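Local coordinates for methyltransferase (Streptococcus mutans, PDB 3LDF), which is probably an S-adenosyl-L-methionine-dependent methyltransferase, perhaps acting on RNA, and binds S-adenosyl-L-homocysteine in a Rossmann-like domain, at residues V216-S221 / T238-L243; D271-F276 / H311-Q316; I289-P294 / G325-S330. All coordinates share one frame; numbering follows the deposited sequence.

Contact 1 (V216-S221 / T238-L243); sequences VLNLFS and TTSVDL. With SAH (S-adenosyl-L-homocysteine), chain B.
The first beta-alpha-beta unit of a Rossmann-like methyltransferase domain is closed where Val216-Leu219 pairs in parallel with Thr238-Val241, the two strands delivering their C-terminal ends to S-adenosyl-L-homocysteine. Thr239 N donates to Val216 O, Asn218 N to Thr239 O and Val241 N to Asn218 O, the last at 2.9 Å and nearly straight (172°). On one face CD1 of Leu217 crosses toward Thr239 CG2 at 3.8 Å and also meets Val241 CG2, while Leu219 and Val241 run side by side. On the other face the hydroxyl of Ser240 turns to Ser227, which also accepts from Asn218 ND2. Past the paired strands, Ser221 N reaches Val241 O from above the carbonyl plane. Asp242, its CG anti to the backbone N (chi1 -167°), extends its carboxylate to the ribose: OD1 takes O3' at 2.7 Å and OD2 takes O2' at 2.8 Å. Second bonds from Tyr222 N and Ala244 N hold this carboxylate in place. Phe220 O accepts the ligand's amino N at 3.1 Å, and Phe220 CD1 lies 3.4 Å from adenine C4. Helix 272-281 packs on the Leu217 and Leu219 face, helix 225-232 lies against Asn218 and Thr238, and strand 286-291 borders strand 215-219.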
loop_
_atom_site.group_PDB
_atom_site.type_symbol
_atom_site.label_atom_id
_atom_site.label_comp_id
_atom_site.label_asym_id
_atom_site.label_seq_id
_atom_site.Cartn_x
_atom_site.Cartn_y
_atom_site.Cartn_z
ATOM N N VAL A 216 11.915 -16.660 12.564
ATOM C CA VAL A 216 11.078 -15.497 12.226
ATOM C C VAL A 216 9.627 -15.758 12.635
ATOM O O VAL A 216 9.076 -16.797 12.298
ATOM C CB VAL A 216 11.154 -15.177 10.742
ATOM C CG1 VAL A 216 10.337 -13.825 10.387
ATOM C CG2 VAL A 216 12.655 -15.022 10.318
ATOM N N LEU A 217 9.050 -14.866 13.460
ATOM C CA LEU A 217 7.587 -14.831 13.673
ATOM C C LEU A 217 6.971 -13.688 12.797
ATOM O O LEU A 217 7.443 -12.535 12.859
ATOM C CB LEU A 217 7.293 -14.621 15.181
ATOM C CG LEU A 217 5.804 -14.579 15.596
ATOM C CD1 LEU A 217 5.065 -15.917 15.329
ATOM C CD2 LEU A 217 5.614 -14.115 17.106
ATOM N N ASN A 218 5.966 -14.026 11.980
ATOM C CA ASN A 218 5.283 -13.087 11.037
ATOM C C ASN A 218 3.834 -12.947 11.450
ATOM O O ASN A 218 3.062 -13.866 11.245
ATOM C CB ASN A 218 5.343 -13.629 9.613
ATOM C CG ASN A 218 4.820 -12.635 8.549
ATOM O OD1 ASN A 218 4.506 -11.437 8.837
ATOM N ND2 ASN A 218 4.704 -13.142 7.291
ATOM N N LEU A 219 3.466 -11.786 11.986
ATOM C CA LEU A 219 2.125 -11.533 12.592
ATOM C C LEU A 219 1.219 -10.750 11.616
ATOM O O LEU A 219 1.705 -9.809 10.956
ATOM C CB LEU A 219 2.293 -10.717 13.880
ATOM C CG LEU A 219 3.118 -11.404 14.999
ATOM C CD1 LEU A 219 3.273 -10.538 16.255
ATOM C CD2 LEU A 219 2.389 -12.719 15.440
ATOM N N PHE A 220 -0.071 -11.100 11.584
ATOM C CA PHE A 220 -1.063 -10.647 10.562
ATOM C C PHE A 220 -0.528 -10.979 9.191
ATOM O O PHE A 220 -0.449 -10.087 8.348
ATOM C CB PHE A 220 -1.368 -9.122 10.662
ATOM C CG PHE A 220 -1.656 -8.643 12.100
ATOM C CD1 PHE A 220 -3.007 -8.497 12.542
ATOM C CD2 PHE A 220 -0.624 -8.345 12.986
ATOM C CE1 PHE A 220 -3.310 -8.011 13.833
ATOM C CE2 PHE A 220 -0.911 -7.847 14.300
ATOM C CZ PHE A 220 -2.263 -7.713 14.722
ATOM N N SER A 221 -0.164 -12.280 8.987
ATOM C CA SER A 221 0.662 -12.672 7.845
ATOM C C SER A 221 -0.030 -12.545 6.476
ATOM O O SER A 221 0.662 -12.337 5.457
ATOM C CB SER A 221 1.221 -14.068 8.044
ATOM O OG SER A 221 0.180 -14.964 8.349
ATOM N N THR A 238 10.278 -20.317 9.895
ATOM C CA THR A 238 9.292 -19.223 9.973
ATOM C C THR A 238 7.942 -19.689 10.572
ATOM O O THR A 238 7.527 -20.822 10.414
ATOM C CB THR A 238 9.021 -18.550 8.603
ATOM O OG1 THR A 238 8.417 -19.507 7.717
ATOM C CG2 THR A 238 10.359 -18.027 7.928
ATOM N N THR A 239 7.255 -18.775 11.247
ATOM C CA THR A 239 5.871 -19.016 11.771
ATOM C C THR A 239 5.008 -17.844 11.365
ATOM O O THR A 239 5.366 -16.711 11.686
ATOM C CB THR A 239 5.827 -19.146 13.304
ATOM O OG1 THR A 239 6.546 -20.300 13.631
ATOM C CG2 THR A 239 4.367 -19.353 13.851
ATOM N N SER A 240 3.880 -18.135 10.693
ATOM C CA SER A 240 3.045 -17.138 10.045
ATOM C C SER A 240 1.663 -17.233 10.665
ATOM O O SER A 240 0.996 -18.255 10.496
ATOM C CB SER A 240 2.936 -17.381 8.513
ATOM O OG SER A 240 4.225 -17.458 7.868
ATOM N N VAL A 241 1.231 -16.168 11.352
ATOM C CA VAL A 241 -0.033 -16.167 12.117
ATOM C C VAL A 241 -1.081 -15.199 11.536
ATOM O O VAL A 241 -0.848 -13.982 11.472
ATOM C CB VAL A 241 0.219 -15.704 13.583
ATOM C CG1 VAL A 241 -1.055 -15.847 14.414
ATOM C CG2 VAL A 241 1.339 -16.526 14.189
ATOM N N ASP A 242 -2.247 -15.731 11.150
ATOM C CA ASP A 242 -3.330 -14.880 10.618
ATOM C C ASP A 242 -4.659 -15.395 11.086
ATOM O O ASP A 242 -4.864 -16.597 11.295
ATOM C CB ASP A 242 -3.275 -14.847 9.075
ATOM C CG ASP A 242 -4.134 -13.774 8.486
ATOM O OD1 ASP A 242 -3.629 -12.653 8.225
ATOM O OD2 ASP A 242 -5.347 -14.031 8.326
ATOM N N LEU A 243 -5.587 -14.470 11.286
ATOM C CA LEU A 243 -6.881 -14.852 11.843
ATOM C C LEU A 243 -7.682 -15.659 10.807
ATOM O O LEU A 243 -8.500 -16.446 11.174
ATOM C CB LEU A 243 -7.648 -13.597 12.244
ATOM C CG LEU A 243 -8.966 -13.795 12.973
ATOM C CD1 LEU A 243 -8.779 -14.467 14.364
ATOM C CD2 LEU A 243 -9.679 -12.428 13.074
HETATM N N SAH B . 1.220 -8.142 6.539
HETATM C CA SAH B . 0.353 -8.699 5.451
HETATM C CB SAH B . -0.798 -7.705 5.089
HETATM C CG SAH B . -1.890 -7.600 6.213
HETATM S SD SAH B . -3.573 -7.615 5.570
HETATM C C SAH B . 1.284 -9.074 4.339
HETATM O O SAH B . 2.534 -9.027 4.537
HETATM O OXT SAH B . 0.807 -9.392 3.219
HETATM C "C5'" SAH B . -4.470 -7.738 7.121
HETATM C "C4'" SAH B . -4.590 -9.171 7.695
HETATM O "O4'" SAH B . -4.725 -9.140 9.127
HETATM C "C3'" SAH B . -5.811 -9.974 7.193
HETATM O "O3'" SAH B . -5.293 -11.173 6.628
HETATM C "C2'" SAH B . -6.616 -10.385 8.423
HETATM O "O2'" SAH B . -6.951 -11.782 8.356
HETATM C "C1'" SAH B . -5.570 -10.234 9.546
HETATM N N9 SAH B . -6.067 -9.939 10.928
HETATM C C8 SAH B . -6.910 -8.917 11.331
HETATM N N7 SAH B . -7.071 -8.945 12.684
HETATM C C5 SAH B . -6.320 -9.982 13.159
HETATM C C6 SAH B . -6.012 -10.567 14.475
HETATM N N6 SAH B . -6.570 -10.025 15.598
HETATM N N1 SAH B . -5.143 -11.627 14.535
HETATM C C2 SAH B . -4.586 -12.179 13.431
HETATM N N3 SAH B . -4.811 -11.685 12.202
HETATM C C4 SAH B . -5.664 -10.626 12.003
#

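Contact 2 (D271-F276 / H311-Q316); sequences DVFDYF and HKLIRQ. With SAH (S-adenosyl-L-homocysteine), chain B.
Gln316 leans on Phe276 through its CB, which sits over one face of the ring, 3.6 Å from the centroid and 15° off the normal, a CH-pi contact. CG is anti to the carbonyl carbon (chi1 -59°) and the chain runs extended beyond it; CD comes within 4.0 Å of Phe276 CD2. The amide then divides between two aromatic side chains: OE1 lies 3.8 Å from Phe276 CB, whereas NE2 approaches the edge of the Phe273 ring in its plane, 3.7 Å from CD1. Helices 272-281 and 306-319 run nearly parallel (22° between the short segments) against the same face of the Rossmann-like sheet, their axes 10.9 Å apart and bridged mainly by side chains, although Phe276 CZ also reaches Leu313 O. Leu313 CD2 touches both rings, 3.8 Å from Phe273 CZ and in the plane of Phe276 at its edge, and meets Val272 CG1. At the partly exposed margin Lys312 lays its CB at the Phe273 edge, and its NZ salt-bridges Glu302. The helix start reads the adenine: Val272 N donates to ligand N1 at 2.8 Å, and Asp271 OD1, the N-cap acceptor of a weak bond from Phe273 N, takes a weak bond from N6.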
loop_
_atom_site.group_PDB
_atom_site.type_symbol
_atom_site.label_atom_id
_atom_site.label_comp_id
_atom_site.label_asym_id
_atom_site.label_seq_id
_atom_site.Cartn_x
_atom_site.Cartn_y
_atom_site.Cartn_z
ATOM N N ASP A 271 -6.070 -15.642 16.211
ATOM C CA ASP A 271 -5.986 -14.247 16.669
ATOM C C ASP A 271 -4.586 -13.943 17.288
ATOM O O ASP A 271 -4.085 -14.686 18.165
ATOM C CB ASP A 271 -7.120 -13.923 17.652
ATOM C CG ASP A 271 -7.168 -12.418 18.057
ATOM O OD1 ASP A 271 -6.096 -11.808 18.294
ATOM O OD2 ASP A 271 -8.291 -11.850 18.176
ATOM N N VAL A 272 -3.980 -12.852 16.817
ATOM C CA VAL A 272 -2.622 -12.473 17.187
ATOM C C VAL A 272 -2.507 -12.274 18.682
ATOM O O VAL A 272 -1.551 -12.775 19.243
ATOM C CB VAL A 272 -2.080 -11.264 16.323
ATOM C CG1 VAL A 272 -1.016 -10.425 17.066
ATOM C CG2 VAL A 272 -1.524 -11.768 15.002
ATOM N N PHE A 273 -3.487 -11.602 19.332
ATOM C CA PHE A 273 -3.557 -11.534 20.831
ATOM C C PHE A 273 -3.632 -12.911 21.551
ATOM O O PHE A 273 -2.988 -13.111 22.597
ATOM C CB PHE A 273 -4.690 -10.572 21.314
ATOM C CG PHE A 273 -4.515 -9.159 20.787
ATOM C CD1 PHE A 273 -3.627 -8.269 21.417
ATOM C CD2 PHE A 273 -5.165 -8.744 19.612
ATOM C CE1 PHE A 273 -3.408 -6.957 20.891
ATOM C CE2 PHE A 273 -4.957 -7.449 19.102
ATOM C CZ PHE A 273 -4.081 -6.560 19.760
ATOM N N ASP A 274 -4.379 -13.866 20.987
ATOM C CA ASP A 274 -4.290 -15.260 21.481
ATOM C C ASP A 274 -2.915 -15.874 21.193
ATOM O O ASP A 274 -2.412 -16.636 22.004
ATOM C CB ASP A 274 -5.404 -16.165 20.936
ATOM C CG ASP A 274 -6.796 -15.688 21.354
ATOM O OD1 ASP A 274 -6.914 -15.002 22.382
ATOM O OD2 ASP A 274 -7.779 -15.988 20.631
ATOM N N TYR A 275 -2.294 -15.528 20.069
ATOM C CA TYR A 275 -1.000 -16.132 19.768
ATOM C C TYR A 275 0.045 -15.729 20.822
ATOM O O TYR A 275 0.828 -16.592 21.275
ATOM C CB TYR A 275 -0.481 -15.858 18.344
ATOM C CG TYR A 275 0.705 -16.757 18.089
ATOM C CD1 TYR A 275 0.516 -18.081 17.704
ATOM C CD2 TYR A 275 2.014 -16.306 18.284
ATOM C CE1 TYR A 275 1.613 -18.967 17.493
ATOM C CE2 TYR A 275 3.136 -17.189 18.063
ATOM C CZ TYR A 275 2.918 -18.507 17.685
ATOM O OH TYR A 275 3.971 -19.398 17.524
ATOM N N PHE A 276 0.044 -14.439 21.212
ATOM C CA PHE A 276 0.991 -13.944 22.240
ATOM C C PHE A 276 0.849 -14.743 23.533
ATOM O O PHE A 276 1.862 -15.138 24.119
ATOM C CB PHE A 276 0.763 -12.453 22.592
ATOM C CG PHE A 276 1.233 -11.473 21.517
ATOM C CD1 PHE A 276 2.531 -11.529 21.007
ATOM C CD2 PHE A 276 0.377 -10.453 21.079
ATOM C CE1 PHE A 276 2.972 -10.578 20.032
ATOM C CE2 PHE A 276 0.800 -9.502 20.120
ATOM C CZ PHE A 276 2.093 -9.567 19.603
ATOM N N HIS A 311 0.764 0.032 20.354
ATOM C CA HIS A 311 1.652 -0.143 21.521
ATOM C C HIS A 311 1.524 -1.544 22.124
ATOM O O HIS A 311 2.539 -2.124 22.508
ATOM C CB HIS A 311 1.434 0.899 22.642
ATOM C CG HIS A 311 0.099 0.818 23.320
ATOM N ND1 HIS A 311 -0.095 0.163 24.527
ATOM C CD2 HIS A 311 -1.097 1.364 22.993
ATOM C CE1 HIS A 311 -1.362 0.281 24.890
ATOM N NE2 HIS A 311 -1.986 1.015 23.985
ATOM N N LYS A 312 0.291 -2.073 22.189
ATOM C CA LYS A 312 0.067 -3.443 22.684
ATOM C C LYS A 312 0.878 -4.552 21.969
ATOM O O LYS A 312 1.402 -5.471 22.641
ATOM C CB LYS A 312 -1.415 -3.774 22.739
ATOM C CG LYS A 312 -2.212 -2.759 23.584
ATOM C CD LYS A 312 -3.557 -3.278 23.955
ATOM C CE LYS A 312 -4.575 -3.054 22.897
ATOM N NZ LYS A 312 -5.981 -3.212 23.446
ATOM N N LEU A 313 0.978 -4.455 20.633
ATOM C CA LEU A 313 1.730 -5.423 19.821
ATOM C C LEU A 313 3.227 -5.394 20.120
ATOM O O LEU A 313 3.887 -6.465 20.187
ATOM C CB LEU A 313 1.489 -5.222 18.319
ATOM C CG LEU A 313 0.016 -5.190 17.856
ATOM C CD1 LEU A 313 -0.087 -4.608 16.413
ATOM C CD2 LEU A 313 -0.723 -6.590 17.994
ATOM N N ILE A 314 3.774 -4.196 20.303
ATOM C CA ILE A 314 5.169 -4.058 20.671
ATOM C C ILE A 314 5.421 -4.621 22.078
ATOM O O ILE A 314 6.300 -5.478 22.279
ATOM C CB ILE A 314 5.589 -2.594 20.658
ATOM C CG1 ILE A 314 5.420 -2.016 19.242
ATOM C CG2 ILE A 314 7.028 -2.446 21.277
ATOM C CD1 ILE A 314 6.513 -2.515 18.194
ATOM N N ARG A 315 4.632 -4.170 23.035
ATOM C CA ARG A 315 4.711 -4.661 24.399
ATOM C C ARG A 315 4.682 -6.206 24.459
ATOM O O ARG A 315 5.583 -6.819 25.041
ATOM C CB ARG A 315 3.605 -4.060 25.268
ATOM C CG ARG A 315 3.902 -4.221 26.765
ATOM C CD ARG A 315 2.690 -3.957 27.688
ATOM N NE ARG A 315 1.395 -4.184 27.005
ATOM C CZ ARG A 315 0.643 -5.291 27.082
ATOM N NH1 ARG A 315 1.025 -6.322 27.857
ATOM N NH2 ARG A 315 -0.505 -5.357 26.395
ATOM N N GLN A 316 3.701 -6.843 23.825
ATOM C CA GLN A 316 3.622 -8.296 23.932
ATOM C C GLN A 316 4.638 -9.020 23.057
ATOM O O GLN A 316 5.139 -10.050 23.457
ATOM C CB GLN A 316 2.195 -8.816 23.719
ATOM C CG GLN A 316 1.247 -8.210 24.732
ATOM C CD GLN A 316 -0.129 -8.788 24.627
ATOM O OE1 GLN A 316 -0.391 -9.914 25.104
ATOM N NE2 GLN A 316 -1.044 -8.024 24.027
HETATM N N SAH B . 1.220 -8.142 6.539
HETATM C CA SAH B . 0.353 -8.699 5.451
HETATM C CB SAH B . -0.798 -7.705 5.089
HETATM C CG SAH B . -1.890 -7.600 6.213
HETATM S SD SAH B . -3.573 -7.615 5.570
HETATM C C SAH B . 1.284 -9.074 4.339
HETATM O O SAH B . 2.534 -9.027 4.537
HETATM O OXT SAH B . 0.807 -9.392 3.219
HETATM C "C5'" SAH B . -4.470 -7.738 7.121
HETATM C "C4'" SAH B . -4.590 -9.171 7.695
HETATM O "O4'" SAH B . -4.725 -9.140 9.127
HETATM C "C3'" SAH B . -5.811 -9.974 7.193
HETATM O "O3'" SAH B . -5.293 -11.173 6.628
HETATM C "C2'" SAH B . -6.616 -10.385 8.423
HETATM O "O2'" SAH B . -6.951 -11.782 8.356
HETATM C "C1'" SAH B . -5.570 -10.234 9.546
HETATM N N9 SAH B . -6.067 -9.939 10.928
HETATM C C8 SAH B . -6.910 -8.917 11.331
HETATM N N7 SAH B . -7.071 -8.945 12.684
HETATM C C5 SAH B . -6.320 -9.982 13.159
HETATM C C6 SAH B . -6.012 -10.567 14.475
HETATM N N6 SAH B . -6.570 -10.025 15.598
HETATM N N1 SAH B . -5.143 -11.627 14.535
HETATM C C2 SAH B . -4.586 -12.179 13.431
HETATM N N3 SAH B . -4.811 -11.685 12.202
HETATM C C4 SAH B . -5.664 -10.626 12.003
#

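Contact 3 (I289-P294 / G325-S330); sequences IIIDPP and GLIIAS. With SAH (S-adenosyl-L-homocysteine), chain B.
Ser330 OG donates to Asp292 OD1 at 2.7 Å, approaching from well above the carboxylate plane, 69° out of it. With CG anti to the backbone N (chi1 -171°), Asp292 directs its other oxygen, OD2, to the amino N of S-adenosyl-L-homocysteine, also at 2.7 Å; Gln199 NE2 is a second partner of OD2 and bonds weakly to Ser330 OG. The carboxylate is thus shared between the sheet and the ligand. Behind this polar end the packing is close and apolar. Strands 286-291 and 325-331 are parallel neighbours in the central sheet of the Rossmann-like fold, and Ile291 N donates to Ile328 O at 2.8 Å, almost straight at 173°. Ile328 N donates to Ile289 O, and Ser330 N closes on Ile291 O. Ile290 and Ile328 lie side by side on one face, Ile290 CG1 to Ile328 CB 4.1 Å; on the other, Ile291 CD1 slants across to Ile327 CG2. The pairing loosens at Leu326 and again beyond Asp292. Leu326, partly exposed, gives its carbonyl to Ile289 N, but its side chain turns off, CB of Leu326 remaining 5.6 Å from Ile289 N. At the far end Pro293 touches 325-330 by CD, near Ser330 O, while partly exposed Pro294 leaves the pairing altogether and brings its CD within 3.8 Å of ligand O4'.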
loop_
_atom_site.group_PDB
_atom_site.type_symbol
_atom_site.label_atom_id
_atom_site.label_comp_id
_atom_site.label_asym_id
_atom_site.label_seq_id
_atom_site.Cartn_x
_atom_site.Cartn_y
_atom_site.Cartn_z
ATOM N N ILE A 289 10.689 -10.581 14.778
ATOM C CA ILE A 289 9.236 -10.522 14.791
ATOM C C ILE A 289 8.706 -9.441 13.802
ATOM O O ILE A 289 8.990 -8.260 13.949
ATOM C CB ILE A 289 8.690 -10.260 16.176
ATOM C CG1 ILE A 289 9.288 -11.284 17.156
ATOM C CG2 ILE A 289 7.056 -10.243 16.156
ATOM C CD1 ILE A 289 8.680 -11.288 18.547
ATOM N N ILE A 290 7.945 -9.841 12.797
ATOM C CA ILE A 290 7.508 -8.869 11.811
ATOM C C ILE A 290 6.061 -8.584 12.210
ATOM O O ILE A 290 5.298 -9.533 12.436
ATOM C CB ILE A 290 7.596 -9.464 10.380
ATOM C CG1 ILE A 290 9.051 -9.799 9.996
ATOM C CG2 ILE A 290 6.903 -8.570 9.397
ATOM C CD1 ILE A 290 9.167 -10.725 8.779
ATOM N N ILE A 291 5.726 -7.296 12.382
ATOM C CA ILE A 291 4.394 -6.892 12.805
ATOM C C ILE A 291 3.752 -5.966 11.706
ATOM O O ILE A 291 4.286 -4.856 11.388
ATOM C CB ILE A 291 4.423 -6.133 14.146
ATOM C CG1 ILE A 291 5.306 -6.863 15.200
ATOM C CG2 ILE A 291 2.980 -5.944 14.634
ATOM C CD1 ILE A 291 5.294 -6.231 16.578
ATOM N N ASP A 292 2.611 -6.368 11.158
ATOM C CA ASP A 292 2.042 -5.573 10.043
ATOM C C ASP A 292 0.540 -5.705 10.027
ATOM O O ASP A 292 -0.003 -6.362 9.172
ATOM C CB ASP A 292 2.667 -5.993 8.713
ATOM C CG ASP A 292 2.282 -5.086 7.566
ATOM O OD1 ASP A 292 2.164 -3.848 7.763
ATOM O OD2 ASP A 292 2.101 -5.621 6.443
ATOM N N PRO A 293 -0.155 -5.036 10.953
ATOM C CA PRO A 293 -1.586 -5.250 11.012
ATOM C C PRO A 293 -2.335 -4.381 9.984
ATOM O O PRO A 293 -1.737 -3.460 9.423
ATOM C CB PRO A 293 -1.936 -4.775 12.425
ATOM C CG PRO A 293 -1.002 -3.621 12.689
ATOM C CD PRO A 293 0.310 -4.102 11.997
ATOM N N PRO A 294 -3.645 -4.670 9.754
ATOM C CA PRO A 294 -4.437 -3.714 8.985
ATOM C C PRO A 294 -4.672 -2.451 9.855
ATOM O O PRO A 294 -4.468 -2.492 11.106
ATOM C CB PRO A 294 -5.778 -4.452 8.799
ATOM C CG PRO A 294 -5.908 -5.269 10.076
ATOM C CD PRO A 294 -4.488 -5.639 10.477
ATOM N N GLY A 325 17.273 -9.446 19.643
ATOM C CA GLY A 325 16.321 -9.662 18.553
ATOM C C GLY A 325 15.984 -8.380 17.800
ATOM O O GLY A 325 16.345 -7.299 18.243
ATOM N N LEU A 326 15.318 -8.537 16.670
ATOM C CA LEU A 326 14.872 -7.450 15.785
ATOM C C LEU A 326 13.334 -7.447 15.681
ATOM O O LEU A 326 12.702 -8.501 15.539
ATOM C CB LEU A 326 15.419 -7.599 14.371
ATOM C CG LEU A 326 16.910 -7.410 14.045
ATOM C CD1 LEU A 326 17.117 -7.613 12.502
ATOM C CD2 LEU A 326 17.460 -6.013 14.487
ATOM N N ILE A 327 12.753 -6.255 15.826
ATOM C CA ILE A 327 11.336 -6.052 15.506
ATOM C C ILE A 327 11.315 -5.328 14.170
ATOM O O ILE A 327 11.996 -4.347 14.007
ATOM C CB ILE A 327 10.586 -5.262 16.615
ATOM C CG1 ILE A 327 10.475 -6.130 17.896
ATOM C CG2 ILE A 327 9.123 -4.910 16.200
ATOM C CD1 ILE A 327 9.885 -5.376 19.115
ATOM N N ILE A 328 10.535 -5.830 13.224
ATOM C CA ILE A 328 10.169 -5.077 12.016
ATOM C C ILE A 328 8.698 -4.590 12.182
ATOM O O ILE A 328 7.771 -5.396 12.078
ATOM C CB ILE A 328 10.400 -5.987 10.731
ATOM C CG1 ILE A 328 11.875 -6.475 10.719
ATOM C CG2 ILE A 328 9.973 -5.255 9.434
ATOM C CD1 ILE A 328 12.308 -7.287 9.511
ATOM N N ALA A 329 8.513 -3.306 12.508
ATOM C CA ALA A 329 7.217 -2.672 12.779
ATOM C C ALA A 329 6.751 -1.895 11.575
ATOM O O ALA A 329 7.342 -0.823 11.215
ATOM C CB ALA A 329 7.321 -1.729 14.019
ATOM N N SER A 330 5.762 -2.451 10.892
ATOM C CA SER A 330 5.225 -1.875 9.659
ATOM C C SER A 330 3.783 -1.398 9.902
ATOM O O SER A 330 3.092 -1.999 10.723
ATOM C CB SER A 330 5.200 -2.983 8.613
ATOM O OG SER A 330 4.556 -2.558 7.427
HETATM N N SAH B . 1.220 -8.142 6.539
HETATM C CA SAH B . 0.353 -8.699 5.451
HETATM C CB SAH B . -0.798 -7.705 5.089
HETATM C CG SAH B . -1.890 -7.600 6.213
HETATM S SD SAH B . -3.573 -7.615 5.570
HETATM C C SAH B . 1.284 -9.074 4.339
HETATM O O SAH B . 2.534 -9.027 4.537
HETATM O OXT SAH B . 0.807 -9.392 3.219
HETATM C "C5'" SAH B . -4.470 -7.738 7.121
HETATM C "C4'" SAH B . -4.590 -9.171 7.695
HETATM O "O4'" SAH B . -4.725 -9.140 9.127
HETATM C "C3'" SAH B . -5.811 -9.974 7.193
HETATM O "O3'" SAH B . -5.293 -11.173 6.628
HETATM C "C2'" SAH B . -6.616 -10.385 8.423
HETATM O "O2'" SAH B . -6.951 -11.782 8.356
HETATM C "C1'" SAH B . -5.570 -10.234 9.546
HETATM N N9 SAH B . -6.067 -9.939 10.928
HETATM C C8 SAH B . -6.910 -8.917 11.331
HETATM N N7 SAH B . -7.071 -8.945 12.684
HETATM C C5 SAH B . -6.320 -9.982 13.159
HETATM C C6 SAH B . -6.012 -10.567 14.475
HETATM N N6 SAH B . -6.570 -10.025 15.598
HETATM N N1 SAH B . -5.143 -11.627 14.535
HETATM C C2 SAH B . -4.586 -12.179 13.431
HETATM N N3 SAH B . -4.811 -11.685 12.202
HETATM C C4 SAH B . -5.664 -10.626 12.003
#

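In the fold
Three contacts of one Rossmann-like domain converge on S-adenosyl-L-homocysteine with overlapping roles: contact 1 bonds the ribose and amino group and lays Phe220 by the adenine, contact 2 bonds the adenine, contact 3 bonds the amino group. Contacts 1 and 3, centres about 10 Å apart, share a sheet through neighbouring strands 215-219 and 286-291; Leu217 O and Ile290 N, 2.7 Å apart, form a probable hydrogen bond. Contact 2 lies on one face of this sheet, its centre about 12 Å from that of contact 1 and 11 Å from that of contact 3. Leu219 CD1 meets Phe276 CZ at 3.7 Å, and Leu313 CD1 meets Ile291 CG2 at 3.8 Å. Arg246 also bonds the ligand.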